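PDB 4GLK: endoribonuclease AbiQ, which acts as the toxin of a type III toxin-antitoxin system, an RNA-cleaving endoribonuclease of anti-phage defence that is neutralised by its cognate antitoxin RNA AntiQ. Local coordinates for residues R67-T72 with D145-K150; H89-P94 with F151-K156. The protein carries 1 engineered substitution. One frame throughout, in Å; residues are numbered along the deposited sequence.

Interaction 1 (R67-T72 with D145-K150); sequences RSRIVT and DGYYLK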
ATOM      1  N   ARG A  67       9.864   9.389  -8.043  1.00 38.70           N
ATOM      2  CA  ARG A  67      10.024   8.284  -7.112  1.00 36.14           C
ATOM      3  C   ARG A  67       9.554   6.920  -7.666  1.00 32.88           C
ATOM      4  O   ARG A  67       9.014   6.093  -6.936  1.00 30.74           O
ATOM      5  CB  ARG A  67       9.545   8.629  -5.691  1.00 38.27           C
ATOM      6  CG  ARG A  67       8.146   9.212  -5.564  1.00 50.85           C
ATOM      7  CD  ARG A  67       7.911   9.805  -4.180  1.00 53.52           C
ATOM      8  NE  ARG A  67       8.778  10.950  -3.888  1.00 52.96           N
ATOM      9  CZ  ARG A  67       8.648  11.731  -2.817  1.00 75.56           C
ATOM     10  NH1 ARG A  67       7.689  11.500  -1.928  1.00 63.61           N
ATOM     11  NH2 ARG A  67       9.473  12.754  -2.630  1.00 67.32           N
ATOM     12  N   SER A  68       9.837   6.670  -8.956  1.00 27.22           N
ATOM     13  CA  SER A  68       9.485   5.422  -9.644  1.00 26.57           C
ATOM     14  C   SER A  68      10.074   4.144  -9.002  1.00 27.75           C
ATOM     15  O   SER A  68       9.555   3.075  -9.256  1.00 25.05           O
ATOM     16  CB  SER A  68       9.796   5.503 -11.136  1.00 29.23           C
ATOM     17  OG  SER A  68      11.177   5.316 -11.397  1.00 40.14           O
ATOM     18  N   ARG A  69      11.121   4.257  -8.147  1.00 26.35           N
ATOM     19  CA  ARG A  69      11.697   3.110  -7.420  1.00 26.33           C
ATOM     20  C   ARG A  69      10.800   2.635  -6.259  1.00 28.08           C
ATOM     21  O   ARG A  69      10.984   1.534  -5.738  1.00 27.10           O
ATOM     22  CB  ARG A  69      13.039   3.511  -6.799  1.00 27.81           C
ATOM     23  CG  ARG A  69      14.213   3.406  -7.752  1.00 37.34           C
ATOM     24  CD  ARG A  69      15.476   3.910  -7.093  1.00 36.48           C
ATOM     25  NE  ARG A  69      15.534   5.361  -7.115  1.00 44.12           N
ATOM     26  CZ  ARG A  69      16.571   6.083  -6.707  1.00 61.02           C
ATOM     27  NH1 ARG A  69      17.649   5.474  -6.215  1.00 48.95           N
ATOM     28  NH2 ARG A  69      16.549   7.404  -6.784  1.00 44.52           N
ATOM     29  N   ILE A  70       9.854   3.471  -5.857  1.00 24.38           N
ATOM     30  CA  ILE A  70       9.032   3.310  -4.662  1.00 24.09           C
ATOM     31  C   ILE A  70       7.531   3.455  -4.877  1.00 25.05           C
ATOM     32  O   ILE A  70       6.754   3.024  -4.043  1.00 22.90           O
ATOM     33  CB  ILE A  70       9.642   4.383  -3.707  1.00 28.45           C
ATOM     34  CG1 ILE A  70      10.241   3.791  -2.474  1.00 28.55           C
ATOM     35  CG2 ILE A  70       8.902   5.695  -3.514  1.00 31.76           C
ATOM     36  CD1 ILE A  70      11.547   3.509  -2.709  1.00 30.24           C
ATOM     37  N   VAL A  71       7.135   4.075  -5.973  1.00 21.82           N
ATOM     38  CA  VAL A  71       5.735   4.318  -6.295  1.00 22.19           C
ATOM     39  C   VAL A  71       5.408   3.662  -7.633  1.00 25.51           C
ATOM     40  O   VAL A  71       6.184   3.814  -8.581  1.00 22.91           O
ATOM     41  CB  VAL A  71       5.437   5.846  -6.347  1.00 26.22           C
ATOM     42  CG1 VAL A  71       4.130   6.142  -7.082  1.00 26.46           C
ATOM     43  CG2 VAL A  71       5.428   6.465  -4.955  1.00 25.49           C
ATOM     44  N   THR A  72       4.272   2.923  -7.696  1.00 22.21           N
ATOM     45  CA  THR A  72       3.755   2.384  -8.948  1.00 22.80           C
ATOM     46  C   THR A  72       2.586   3.260  -9.385  1.00 27.69           C
ATOM     47  O   THR A  72       1.645   3.476  -8.622  1.00 26.59           O
ATOM     48  CB  THR A  72       3.341   0.907  -8.856  1.00 27.45           C
ATOM     49  OG1 THR A  72       4.480   0.153  -8.522  1.00 30.61           O
ATOM     50  CG2 THR A  72       2.833   0.366 -10.185  1.00 24.26           C
ATOM     51  N   ASP A 145      20.035   0.221   1.778  1.00 41.25           N
ATOM     52  CA  ASP A 145      20.286   1.184   0.679  1.00 39.64           C
ATOM     53  C   ASP A 145      19.710   2.525   1.087  1.00 42.26           C
ATOM     54  O   ASP A 145      18.550   2.600   1.498  1.00 41.93           O
ATOM     55  CB  ASP A 145      19.628   0.711  -0.630  1.00 40.22           C
ATOM     56  CG  ASP A 145      19.761   1.641  -1.828  1.00 48.06           C
ATOM     57  OD1 ASP A 145      19.119   2.721  -1.823  1.00 48.51           O
ATOM     58  OD2 ASP A 145      20.414   1.241  -2.816  1.00 50.04           O
ATOM     59  N   GLY A 146      20.543   3.554   0.958  1.00 37.75           N
ATOM     60  CA  GLY A 146      20.264   4.938   1.317  1.00 36.50           C
ATOM     61  C   GLY A 146      18.919   5.488   0.909  1.00 37.17           C
ATOM     62  O   GLY A 146      18.171   5.958   1.762  1.00 37.33           O
ATOM     63  N   TYR A 147      18.607   5.436  -0.393  1.00 32.13           N
ATOM     64  CA  TYR A 147      17.370   5.987  -0.935  1.00 30.75           C
ATOM     65  C   TYR A 147      16.122   5.296  -0.381  1.00 33.47           C
ATOM     66  O   TYR A 147      15.173   5.965   0.021  1.00 33.75           O
ATOM     67  CB  TYR A 147      17.389   6.012  -2.482  1.00 30.69           C
ATOM     68  CG  TYR A 147      16.114   6.557  -3.100  1.00 30.22           C
ATOM     69  CD1 TYR A 147      15.964   7.913  -3.357  1.00 31.19           C
ATOM     70  CD2 TYR A 147      15.054   5.710  -3.420  1.00 30.19           C
ATOM     71  CE1 TYR A 147      14.796   8.417  -3.922  1.00 32.88           C
ATOM     72  CE2 TYR A 147      13.870   6.204  -3.958  1.00 30.79           C
ATOM     73  CZ  TYR A 147      13.747   7.558  -4.214  1.00 39.51           C
ATOM     74  OH  TYR A 147      12.582   8.040  -4.752  1.00 39.21           O
ATOM     75  N   TYR A 148      16.132   3.966  -0.364  1.00 28.66           N
ATOM     76  CA  TYR A 148      15.002   3.174   0.104  1.00 27.74           C
ATOM     77  C   TYR A 148      14.774   3.262   1.611  1.00 31.44           C
ATOM     78  O   TYR A 148      13.624   3.390   2.029  1.00 30.40           O
ATOM     79  CB  TYR A 148      15.146   1.719  -0.346  1.00 28.28           C
ATOM     80  CG  TYR A 148      15.033   1.526  -1.843  1.00 28.37           C
ATOM     81  CD1 TYR A 148      16.121   1.749  -2.683  1.00 29.54           C
ATOM     82  CD2 TYR A 148      13.868   1.018  -2.408  1.00 29.09           C
ATOM     83  CE1 TYR A 148      16.038   1.514  -4.055  1.00 31.54           C
ATOM     84  CE2 TYR A 148      13.769   0.783  -3.777  1.00 30.58           C
ATOM     85  CZ  TYR A 148      14.855   1.037  -4.599  1.00 40.09           C
ATOM     86  OH  TYR A 148      14.747   0.788  -5.943  1.00 42.21           O
ATOM     87  N   LEU A 149      15.851   3.184   2.420  1.00 29.35           N
ATOM     88  CA  LEU A 149      15.796   3.228   3.893  1.00 30.93           C
ATOM     89  C   LEU A 149      15.113   4.490   4.380  1.00 34.15           C
ATOM     90  O   LEU A 149      14.243   4.414   5.240  1.00 33.18           O
ATOM     91  CB  LEU A 149      17.220   3.207   4.487  1.00 31.98           C
ATOM     92  CG  LEU A 149      17.644   2.061   5.408  1.00 38.08           C
ATOM     93  CD1 LEU A 149      19.022   2.343   5.951  1.00 38.71           C
ATOM     94  CD2 LEU A 149      16.686   1.888   6.598  1.00 40.45           C
ATOM     95  N   LYS A 150      15.521   5.652   3.823  1.00 31.08           N
ATOM     96  CA  LYS A 150      15.002   6.970   4.184  1.00 30.51           C
ATOM     97  C   LYS A 150      13.527   7.223   3.840  1.00 33.17           C
ATOM     98  O   LYS A 150      12.862   7.989   4.542  1.00 34.00           O
ATOM     99  CB  LYS A 150      15.923   8.083   3.671  1.00 32.21           C
ATOM    100  CG  LYS A 150      15.829   8.391   2.179  1.00 40.09           C
ATOM    101  CD  LYS A 150      16.770   9.521   1.818  1.00 45.57           C
ATOM    102  CE  LYS A 150      16.498  10.058   0.442  1.00 51.50           C
ATOM    103  NZ  LYS A 150      15.262  10.877   0.420  1.00 53.42           N
TER
HETATM  104  O   HOH W   1      12.945   6.641  -7.696  1.00 26.28           O
HETATM  105  O   HOH W   2      12.057  -0.619  -7.131  1.00 33.12           O
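Ile-70 and Tyr-148 mark the closest backbone approach, with CA atoms 7.6 Å apart, where the turn entering strand 71-76, an outermost strand of the antiparallel sheet in this ToxN/AbiQ toxin, faces the start of helix 146-151. The turn is drawn in by Arg-67 O, which accepts from both Ile-70 N and Val-71 N. Asp-145 N-caps the helix, its OD1 taking a weak bond from Tyr-147 N. No direct hydrogen bond joins the segments; a cation-pi stack carries the contact instead. Tyr-147 CG is anti to the backbone N (chi1 179°), and the ring reaches residues 67-70, its OH touching Arg-67 CB. The Arg-69 guanidinium lies flat on this ring, CZ 3.6 Å from the Tyr-147 centroid and the planes 5° apart. Arginine suits the place because its flat, charged group can cover a ring while CB, CG and CD line the Tyr-148 hydroxyl (Arg-69 CG to Tyr-148 OH 3.2 Å). The buried Ile-70 brings CD1 obliquely to both rings, 3.4 Å from Tyr-148 CD2. Two waters connect the segments. One, in the guanidinium plane, accepts from Arg-69 N and NE and also bonds Tyr-147 OH. The other bonds Tyr-148 OH and donates to Arg-69 O over 2.8 Å.

Interaction 2 (H89-P94 with F151-K156); sequences HHNMIP and FSCDFK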
ATOM      1  N   HIS A  89       4.621   1.773  -2.333  1.00 17.99           N
ATOM      2  CA  HIS A  89       5.363   0.598  -1.817  1.00 17.85           C
ATOM      3  C   HIS A  89       6.172   0.893  -0.561  1.00 24.44           C
ATOM      4  O   HIS A  89       6.216   0.059   0.348  1.00 23.66           O
ATOM      5  CB  HIS A  89       6.299   0.017  -2.893  1.00 18.63           C
ATOM      6  CG  HIS A  89       5.605  -0.485  -4.114  1.00 21.65           C
ATOM      7  ND1 HIS A  89       5.272  -1.822  -4.256  1.00 23.80           N
ATOM      8  CD2 HIS A  89       5.216   0.178  -5.223  1.00 22.67           C
ATOM      9  CE1 HIS A  89       4.691  -1.925  -5.442  1.00 22.55           C
ATOM     10  NE2 HIS A  89       4.640  -0.756  -6.060  1.00 22.71           N
ATOM     11  N   HIS A  90       6.805   2.083  -0.509  1.00 21.43           N
ATOM     12  CA  HIS A  90       7.595   2.541   0.632  1.00 22.17           C
ATOM     13  C   HIS A  90       6.782   2.697   1.912  1.00 23.17           C
ATOM     14  O   HIS A  90       7.359   2.688   2.994  1.00 23.43           O
ATOM     15  CB  HIS A  90       8.351   3.838   0.299  1.00 23.96           C
ATOM     16  CG  HIS A  90       7.493   5.033   0.009  1.00 27.53           C
ATOM     17  ND1 HIS A  90       6.693   5.097  -1.118  1.00 29.73           N
ATOM     18  CD2 HIS A  90       7.423   6.219   0.657  1.00 29.61           C
ATOM     19  CE1 HIS A  90       6.147   6.301  -1.107  1.00 28.87           C
ATOM     20  NE2 HIS A  90       6.557   7.015  -0.064  1.00 29.23           N
ATOM     21  N   ASN A  91       5.456   2.795   1.798  1.00 18.53           N
ATOM     22  CA  ASN A  91       4.552   2.922   2.951  1.00 18.79           C
ATOM     23  C   ASN A  91       3.708   1.670   3.194  1.00 22.21           C
ATOM     24  O   ASN A  91       2.729   1.719   3.953  1.00 21.03           O
ATOM     25  CB  ASN A  91       3.683   4.155   2.824  1.00 18.26           C
ATOM     26  CG  ASN A  91       4.468   5.426   2.948  1.00 33.23           C
ATOM     27  OD1 ASN A  91       5.484   5.514   3.657  1.00 33.52           O
ATOM     28  ND2 ASN A  91       4.061   6.410   2.194  1.00 25.24           N
ATOM     29  N   MET A  92       4.102   0.547   2.594  1.00 18.35           N
ATOM     30  CA  MET A  92       3.380  -0.708   2.822  1.00 19.35           C
ATOM     31  C   MET A  92       3.588  -1.165   4.276  1.00 24.30           C
ATOM     32  O   MET A  92       4.577  -0.784   4.921  1.00 22.94           O
ATOM     33  CB  MET A  92       3.778  -1.792   1.806  1.00 21.41           C
ATOM     34  CG  MET A  92       5.167  -2.292   2.000  1.00 25.29           C
ATOM     35  SD  MET A  92       5.581  -3.562   0.821  1.00 29.96           S
ATOM     36  CE  MET A  92       7.164  -4.074   1.515  1.00 27.32           C
ATOM     37  N   ILE A  93       2.634  -1.953   4.797  1.00 20.61           N
ATOM     38  CA  ILE A  93       2.668  -2.389   6.183  1.00 19.61           C
ATOM     39  C   ILE A  93       2.242  -3.829   6.358  1.00 25.06           C
ATOM     40  O   ILE A  93       1.353  -4.309   5.636  1.00 23.58           O
ATOM     41  CB  ILE A  93       1.755  -1.449   7.073  1.00 22.05           C
ATOM     42  CG1 ILE A  93       0.307  -1.351   6.512  1.00 22.48           C
ATOM     43  CG2 ILE A  93       2.397  -0.049   7.317  1.00 20.56           C
ATOM     44  CD1 ILE A  93      -0.759  -0.764   7.479  1.00 25.52           C
ATOM     45  N   PRO A  94       2.775  -4.507   7.403  1.00 23.57           N
ATOM     46  CA  PRO A  94       2.266  -5.842   7.728  1.00 23.00           C
ATOM     47  C   PRO A  94       0.970  -5.672   8.538  1.00 26.70           C
ATOM     48  O   PRO A  94       0.903  -4.835   9.454  1.00 26.78           O
ATOM     49  CB  PRO A  94       3.401  -6.449   8.561  1.00 24.40           C
ATOM     50  CG  PRO A  94       4.023  -5.284   9.244  1.00 28.16           C
ATOM     51  CD  PRO A  94       3.806  -4.074   8.374  1.00 24.22           C
ATOM     52  N   PHE A 151      13.035   6.616   2.747  1.00 29.05           N
ATOM     53  CA  PHE A 151      11.639   6.761   2.302  1.00 28.09           C
ATOM     54  C   PHE A 151      10.717   5.712   2.856  1.00 30.55           C
ATOM     55  O   PHE A 151       9.515   5.934   2.961  1.00 30.84           O
ATOM     56  CB  PHE A 151      11.533   6.727   0.764  1.00 29.44           C
ATOM     57  CG  PHE A 151      11.646   8.086   0.118  1.00 30.88           C
ATOM     58  CD1 PHE A 151      10.684   9.064   0.344  1.00 32.80           C
ATOM     59  CD2 PHE A 151      12.732   8.401  -0.691  1.00 34.44           C
ATOM     60  CE1 PHE A 151      10.799  10.331  -0.240  1.00 36.01           C
ATOM     61  CE2 PHE A 151      12.836   9.665  -1.290  1.00 35.27           C
ATOM     62  CZ  PHE A 151      11.873  10.623  -1.050  1.00 33.83           C
ATOM     63  N   SER A 152      11.244   4.564   3.169  1.00 28.24           N
ATOM     64  CA  SER A 152      10.354   3.507   3.591  1.00 29.69           C
ATOM     65  C   SER A 152      10.188   3.323   5.058  1.00 32.28           C
ATOM     66  O   SER A 152      10.994   3.812   5.849  1.00 29.95           O
ATOM     67  CB  SER A 152      10.670   2.197   2.878  1.00 36.20           C
ATOM     68  OG  SER A 152      12.016   1.841   3.125  1.00 52.95           O
ATOM     69  N   CYS A 153       9.077   2.666   5.421  1.00 31.11           N
ATOM     70  CA  CYS A 153       8.705   2.284   6.775  1.00 32.51           C
ATOM     71  C   CYS A 153       9.811   1.377   7.275  1.00 34.81           C
ATOM     72  O   CYS A 153      10.443   0.675   6.475  1.00 33.99           O
ATOM     73  CB  CYS A 153       7.374   1.535   6.757  1.00 34.09           C
ATOM     74  SG  CYS A 153       5.917   2.576   6.458  1.00 39.12           S
ATOM     75  N   ASP A 154      10.032   1.345   8.585  1.00 30.53           N
ATOM     76  CA  ASP A 154      11.014   0.422   9.150  1.00 28.59           C
ATOM     77  C   ASP A 154      10.237  -0.907   9.200  1.00 29.85           C
ATOM     78  O   ASP A 154       9.560  -1.181  10.188  1.00 29.56           O
ATOM     79  CB  ASP A 154      11.451   0.909  10.544  1.00 30.15           C
ATOM     80  CG  ASP A 154      12.534   0.080  11.211  1.00 40.08           C
ATOM     81  OD1 ASP A 154      12.776  -1.062  10.757  1.00 40.42           O
ATOM     82  OD2 ASP A 154      13.111   0.558  12.224  1.00 43.25           O
ATOM     83  N   PHE A 155      10.259  -1.669   8.074  1.00 23.95           N
ATOM     84  CA  PHE A 155       9.509  -2.912   7.884  1.00 22.60           C
ATOM     85  C   PHE A 155       9.653  -3.950   8.987  1.00 28.53           C
ATOM     86  O   PHE A 155       8.654  -4.516   9.421  1.00 28.77           O
ATOM     87  CB  PHE A 155       9.752  -3.512   6.486  1.00 23.43           C
ATOM     88  CG  PHE A 155       9.351  -2.618   5.337  1.00 23.40           C
ATOM     89  CD1 PHE A 155       8.058  -2.108   5.247  1.00 23.52           C
ATOM     90  CD2 PHE A 155      10.253  -2.317   4.323  1.00 24.48           C
ATOM     91  CE1 PHE A 155       7.700  -1.253   4.206  1.00 24.03           C
ATOM     92  CE2 PHE A 155       9.891  -1.457   3.278  1.00 27.60           C
ATOM     93  CZ  PHE A 155       8.609  -0.947   3.215  1.00 24.41           C
ATOM     94  N   LYS A 156      10.888  -4.202   9.434  1.00 28.09           N
ATOM     95  CA  LYS A 156      11.191  -5.163  10.495  1.00 27.60           C
ATOM     96  C   LYS A 156      10.648  -4.804  11.868  1.00 30.92           C
ATOM     97  O   LYS A 156      10.139  -5.681  12.574  1.00 29.84           O
ATOM     98  CB  LYS A 156      12.681  -5.468  10.522  1.00 30.35           C
ATOM     99  CG  LYS A 156      13.003  -6.787   9.827  1.00 43.43           C
ATOM    100  CD  LYS A 156      12.794  -6.837   8.333  1.00 47.97           C
ATOM    101  CE  LYS A 156      13.569  -7.984   7.732  1.00 51.27           C
ATOM    102  NZ  LYS A 156      12.820  -9.260   7.802  1.00 53.69           N
TER
HETATM  103  O   HOH W   3       7.506   8.062   3.648  1.00 34.77           O
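His-90 O meets Cys-153 N in the one direct hydrogen bond of this contact, which ties the 3-10 bend in strand 79-94 of the SH3-clan toxin fold to the linker between helices 146-151 and 155-166. The bond spans 3.0 Å, and the donor lies nearly along the C=O axis (173°). The same oxygen receives a CA-H...O contact from Ser-152 CA at 3.2 Å, so neighbouring residues of the linker converge on it. The His-90 side chain works alongside: its ring, turned about CB-CG (chi2 -67°), brings CD2 to Phe-151 O, which lies near the ring plane, 3.1 Å from His-90 CD2. A water donates to that oxygen and to Asn-91 OD1, bridging the segments. The Phe-151 ring in turn directs its edge toward the His-90 face in an offset edge-to-face pair, centroids 6.0 Å apart.

Farther along, the Phe-155 ring is sandwiched. Met-92 makes a Met-aromatic contact, with SD oblique to the ring and CE over one face, offset toward the rim, 4.0 Å from the centroid. Cys-153 O lies over the opposite face, and Met-92 O sits in plane at the edge, 3.2 Å from Phe-155 CE1. Methionine suits this position because its unbranched chain, extended beyond CG, can cross the ring at about a right angle. The short side chain of Cys-153 lets SG rest against Asn-91 CA, with Leu-158 of helix 155-166 also touching it.

Outside this shell, Lys-22 NZ bonds Ser-152 O, and Ser-152 OG is hydrogen-bonded to Tyr-148 O.

How the interactions relate
The centres of interactions 1 and 2 lie about 10 Å apart on the same side of the chain's centre. Their segments alternate along the chain, in the order 67-72, 89-94, 145-150, 151-156: neighbouring strands 71-76 and 79-94 supply one side, and successive helices 146-151 and 155-166 with their linker supply the other. The C-terminal region is thus packed against the edge of the antiparallel sheet formed by strands 71-76 and 79-94. The two contacts also touch directly. Thr-72 OG1 and His-89 NE2, 2.6 Å apart, probably share a hydrogen bond, Ile-70 CG2 packs on His-90 ND1, and Phe-151 meets both Arg-67 and Tyr-147. Interaction 2 is buried, while interaction 1 extends the junction toward the surface.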